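HicB3 antitoxin (Yersinia pestis, PDB 4P78) probably acts as the antitoxin that binds and neutralises the HicA3 toxin with which it forms a complex. Local coordinates at residues M1-K9 with S58-D69. Sequence-based numbering, arbitrary orientation.
Sequences MIYPIFIFK and SPPKDPHRYIDD
Met1 reaches Pro59 and Pro60 because its CG lies anti to the backbone N (chi1 174°) and the chain then bends at its last torsion, laying SD 3.8 Å from Pro60 CD. Asp69, likewise with CG anti to its N, brings its carboxylate to the edge of the Phe6 ring, OD1 3.4 Å from CE2. The two planes are 77° apart; the carboxylate also N-caps helix 70-75, and OD1 forms a salt bridge with Arg71, two ties that probably fix its position. Between these ends the Pro60 ring wedges into the start of strand 2-9. Its CD sits over one face of Tyr3, a CH-pi contact offset toward the ring's rim, 4.2 Å from the centroid, while CG rests 3.2 Å from Ile2 O and 3.7 Å from Pro4 CD. Pro4 in turn presses CG against Tyr66 CE1 at 3.4 Å, the two side chains crossing at about a right angle. The hydroxyl of the buried Tyr66 is gripped by the backbone N of Lys61, 2.8 Å from N to OH, and by Asp20, tying helix 63-67 to the segment just before it and to the loop after strand 14-17. Phe31 of the second HicB3 subunit packs on Pro4 and Tyr66. Apart from the Asp69 carboxylate and the Ile2 carbonyl, the contact is apolar: a proline-rich connection and short helix laid across one face of the antiparallel sheet of the HicB-like fold, with helix 31-52 packed on the other side.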
loop_
_atom_site.group_PDB
_atom_site.type_symbol
_atom_site.label_atom_id
_atom_site.label_comp_id
_atom_site.label_asym_id
_atom_site.label_seq_id
_atom_site.Cartn_x
_atom_site.Cartn_y
_atom_site.Cartn_z
ATOM N N MET A 1 -0.815 13.893 -7.870
ATOM C CA MET A 1 -1.495 13.390 -6.686
ATOM C C MET A 1 -1.261 11.886 -6.497
ATOM O O MET A 1 -1.308 11.111 -7.462
ATOM C CB MET A 1 -2.991 13.689 -6.773
ATOM C CG MET A 1 -3.814 13.073 -5.658
ATOM S SD MET A 1 -5.459 13.789 -5.579
ATOM C CE MET A 1 -5.891 13.835 -7.319
ATOM N N ILE A 2 -0.994 11.490 -5.251
ATOM C CA ILE A 2 -0.764 10.090 -4.907
ATOM C C ILE A 2 -2.073 9.329 -4.785
ATOM O O ILE A 2 -2.947 9.704 -4.008
ATOM C CB ILE A 2 0.008 9.935 -3.578
ATOM C CG1 ILE A 2 1.373 10.604 -3.661
ATOM C CG2 ILE A 2 0.226 8.456 -3.256
ATOM C CD1 ILE A 2 2.318 9.860 -4.553
ATOM N N TYR A 3 -2.196 8.244 -5.547
ATOM C CA TYR A 3 -3.364 7.387 -5.459
ATOM C C TYR A 3 -3.030 6.006 -4.923
ATOM O O TYR A 3 -1.976 5.446 -5.231
ATOM C CB TYR A 3 -4.035 7.250 -6.827
ATOM C CG TYR A 3 -5.041 8.330 -7.115
ATOM C CD1 TYR A 3 -4.668 9.505 -7.754
ATOM C CD2 TYR A 3 -6.373 8.172 -6.749
ATOM C CE1 TYR A 3 -5.603 10.495 -8.016
ATOM C CE2 TYR A 3 -7.305 9.149 -7.013
ATOM C CZ TYR A 3 -6.919 10.308 -7.646
ATOM O OH TYR A 3 -7.868 11.282 -7.903
ATOM N N PRO A 4 -3.944 5.448 -4.121
ATOM C CA PRO A 4 -3.813 4.057 -3.677
ATOM C C PRO A 4 -4.196 3.101 -4.786
ATOM O O PRO A 4 -5.133 3.399 -5.540
ATOM C CB PRO A 4 -4.806 3.953 -2.528
ATOM C CG PRO A 4 -5.851 5.010 -2.840
ATOM C CD PRO A 4 -5.131 6.118 -3.553
ATOM N N ILE A 5 -3.478 1.986 -4.892
ATOM C CA ILE A 5 -3.908 0.867 -5.727
ATOM C C ILE A 5 -3.903 -0.404 -4.888
ATOM O O ILE A 5 -3.134 -0.521 -3.934
ATOM C CB ILE A 5 -3.008 0.680 -6.975
ATOM C CG1 ILE A 5 -1.537 0.562 -6.575
ATOM C CG2 ILE A 5 -3.218 1.836 -7.985
ATOM C CD1 ILE A 5 -0.622 0.156 -7.729
ATOM N N PHE A 6 -4.793 -1.337 -5.209
ATOM C CA PHE A 6 -4.793 -2.655 -4.584
ATOM C C PHE A 6 -4.202 -3.603 -5.606
ATOM O O PHE A 6 -4.697 -3.661 -6.733
ATOM C CB PHE A 6 -6.209 -3.125 -4.196
ATOM C CG PHE A 6 -6.805 -2.425 -3.011
ATOM C CD1 PHE A 6 -6.108 -1.443 -2.324
ATOM C CD2 PHE A 6 -8.070 -2.769 -2.570
ATOM C CE1 PHE A 6 -6.673 -0.818 -1.236
ATOM C CE2 PHE A 6 -8.635 -2.148 -1.475
ATOM C CZ PHE A 6 -7.934 -1.176 -0.809
ATOM N N ILE A 7 -3.142 -4.335 -5.256
ATOM C CA ILE A 7 -2.603 -5.273 -6.221
ATOM C C ILE A 7 -2.482 -6.700 -5.689
ATOM O O ILE A 7 -2.374 -6.944 -4.483
ATOM C CB ILE A 7 -1.228 -4.820 -6.759
ATOM C CG1 ILE A 7 -0.142 -4.948 -5.712
ATOM C CG2 ILE A 7 -1.293 -3.397 -7.299
ATOM C CD1 ILE A 7 1.222 -4.596 -6.252
ATOM N N PHE A 8 -2.487 -7.632 -6.634
ATOM C CA PHE A 8 -2.590 -9.054 -6.359
ATOM C C PHE A 8 -1.608 -9.786 -7.245
ATOM O O PHE A 8 -1.422 -9.422 -8.410
ATOM C CB PHE A 8 -4.014 -9.553 -6.613
ATOM C CG PHE A 8 -5.052 -8.802 -5.856
ATOM C CD1 PHE A 8 -5.483 -9.250 -4.617
ATOM C CD2 PHE A 8 -5.586 -7.629 -6.368
ATOM C CE1 PHE A 8 -6.445 -8.545 -3.914
ATOM C CE2 PHE A 8 -6.533 -6.924 -5.658
ATOM C CZ PHE A 8 -6.958 -7.385 -4.424
ATOM N N LYS A 9 -0.971 -10.811 -6.699
ATOM C CA LYS A 9 0.002 -11.595 -7.458
ATOM C C LYS A 9 -0.658 -12.433 -8.558
ATOM O O LYS A 9 -1.685 -13.062 -8.328
ATOM C CB LYS A 9 0.786 -12.501 -6.516
ATOM C CG LYS A 9 2.280 -12.296 -6.585
ATOM C CD LYS A 9 2.807 -12.718 -7.923
ATOM C CE LYS A 9 4.171 -12.106 -8.210
ATOM N NZ LYS A 9 4.535 -12.302 -9.644
ATOM N N SER A 58 -13.686 10.738 -6.253
ATOM C CA SER A 58 -13.076 11.792 -5.453
ATOM C C SER A 58 -11.630 11.417 -5.117
ATOM O O SER A 58 -11.246 10.254 -5.239
ATOM C CB SER A 58 -13.899 12.024 -4.186
ATOM O OG SER A 58 -14.396 10.797 -3.694
ATOM N N PRO A 59 -10.818 12.406 -4.701
ATOM C CA PRO A 59 -9.436 12.136 -4.304
ATOM C C PRO A 59 -9.365 11.090 -3.188
ATOM O O PRO A 59 -10.404 10.732 -2.622
ATOM C CB PRO A 59 -8.944 13.505 -3.815
ATOM C CG PRO A 59 -9.804 14.480 -4.507
ATOM C CD PRO A 59 -11.144 13.842 -4.591
ATOM N N PRO A 60 -8.159 10.586 -2.889
ATOM C CA PRO A 60 -8.018 9.529 -1.879
ATOM C C PRO A 60 -8.546 9.913 -0.499
ATOM O O PRO A 60 -8.331 11.035 -0.030
ATOM C CB PRO A 60 -6.505 9.299 -1.830
ATOM C CG PRO A 60 -6.032 9.661 -3.193
ATOM C CD PRO A 60 -6.894 10.825 -3.614
ATOM N N LYS A 61 -9.192 8.947 0.148
ATOM C CA LYS A 61 -9.872 9.138 1.422
ATOM C C LYS A 61 -8.969 9.110 2.672
ATOM O O LYS A 61 -7.748 9.244 2.597
ATOM C CB LYS A 61 -10.953 8.068 1.560
ATOM C CG LYS A 61 -11.755 7.809 0.272
ATOM C CD LYS A 61 -12.393 9.093 -0.277
ATOM C CE LYS A 61 -13.181 8.830 -1.571
ATOM N NZ LYS A 61 -12.329 8.708 -2.800
ATOM N N ASP A 62 -9.602 8.957 3.829
ATOM C CA ASP A 62 -8.901 8.785 5.091
ATOM C C ASP A 62 -8.172 7.440 5.089
ATOM O O ASP A 62 -8.740 6.441 4.633
ATOM C CB ASP A 62 -9.894 8.844 6.251
ATOM C CG ASP A 62 -9.211 9.004 7.582
ATOM O OD1 ASP A 62 -8.706 7.993 8.129
ATOM O OD2 ASP A 62 -9.159 10.153 8.077
ATOM N N PRO A 63 -6.921 7.404 5.598
ATOM C CA PRO A 63 -6.151 6.148 5.671
ATOM C C PRO A 63 -6.930 5.004 6.307
ATOM O O PRO A 63 -6.758 3.852 5.915
ATOM C CB PRO A 63 -4.950 6.518 6.552
ATOM C CG PRO A 63 -4.791 7.980 6.369
ATOM C CD PRO A 63 -6.161 8.550 6.132
ATOM N N HIS A 64 -7.778 5.322 7.283
ATOM C CA HIS A 64 -8.623 4.313 7.906
ATOM C C HIS A 64 -9.479 3.549 6.907
ATOM O O HIS A 64 -9.766 2.372 7.130
ATOM C CB HIS A 64 -9.529 4.950 8.958
ATOM C CG HIS A 64 -8.798 5.372 10.193
ATOM N ND1 HIS A 64 -9.420 5.523 11.414
ATOM C CD2 HIS A 64 -7.489 5.657 10.395
ATOM C CE1 HIS A 64 -8.527 5.897 12.314
ATOM N NE2 HIS A 64 -7.350 5.987 11.723
ATOM N N ARG A 65 -9.905 4.216 5.826
ATOM C CA ARG A 65 -10.774 3.553 4.850
ATOM C C ARG A 65 -10.044 2.416 4.128
ATOM O O ARG A 65 -10.661 1.409 3.782
ATOM C CB ARG A 65 -11.331 4.553 3.832
ATOM C CG ARG A 65 -12.514 5.367 4.367
ATOM C CD ARG A 65 -13.255 6.106 3.254
ATOM N NE ARG A 65 -14.028 7.229 3.783
ATOM C CZ ARG A 65 -14.801 8.023 3.048
ATOM N NH1 ARG A 65 -14.907 7.824 1.739
ATOM N NH2 ARG A 65 -15.466 9.019 3.622
ATOM N N TYR A 66 -8.733 2.564 3.918
ATOM C CA TYR A 66 -7.953 1.505 3.264
ATOM C C TYR A 66 -7.545 0.414 4.248
ATOM O O TYR A 66 -7.636 -0.774 3.939
ATOM C CB TYR A 66 -6.731 2.114 2.564
ATOM C CG TYR A 66 -7.159 3.249 1.663
ATOM C CD1 TYR A 66 -7.663 3.001 0.385
ATOM C CD2 TYR A 66 -7.137 4.568 2.115
ATOM C CE1 TYR A 66 -8.105 4.045 -0.435
ATOM C CE2 TYR A 66 -7.571 5.622 1.302
ATOM C CZ TYR A 66 -8.056 5.357 0.033
ATOM O OH TYR A 66 -8.479 6.416 -0.764
ATOM N N ILE A 67 -7.133 0.814 5.447
ATOM C CA ILE A 67 -6.746 -0.146 6.479
ATOM C C ILE A 67 -7.936 -1.016 6.875
ATOM O O ILE A 67 -7.768 -2.178 7.214
ATOM C CB ILE A 67 -6.162 0.574 7.717
ATOM C CG1 ILE A 67 -4.929 1.373 7.298
ATOM C CG2 ILE A 67 -5.799 -0.423 8.823
ATOM C CD1 ILE A 67 -4.531 2.468 8.275
ATOM N N ASP A 68 -9.143 -0.459 6.802
ATOM C CA ASP A 68 -10.344 -1.237 7.118
ATOM C C ASP A 68 -10.966 -1.964 5.908
ATOM O O ASP A 68 -11.951 -2.683 6.072
ATOM C CB ASP A 68 -11.404 -0.334 7.762
ATOM C CG ASP A 68 -11.107 -0.032 9.227
ATOM O OD1 ASP A 68 -10.444 -0.858 9.891
ATOM O OD2 ASP A 68 -11.542 1.035 9.713
ATOM N N ASP A 69 -10.394 -1.803 4.712
ATOM C CA ASP A 69 -10.973 -2.405 3.495
ATOM C C ASP A 69 -10.744 -3.910 3.452
ATOM O O ASP A 69 -9.615 -4.384 3.281
ATOM C CB ASP A 69 -10.396 -1.748 2.232
ATOM C CG ASP A 69 -11.254 -1.989 0.989
ATOM O OD1 ASP A 69 -11.415 -1.045 0.189
ATOM O OD2 ASP A 69 -11.767 -3.112 0.807
#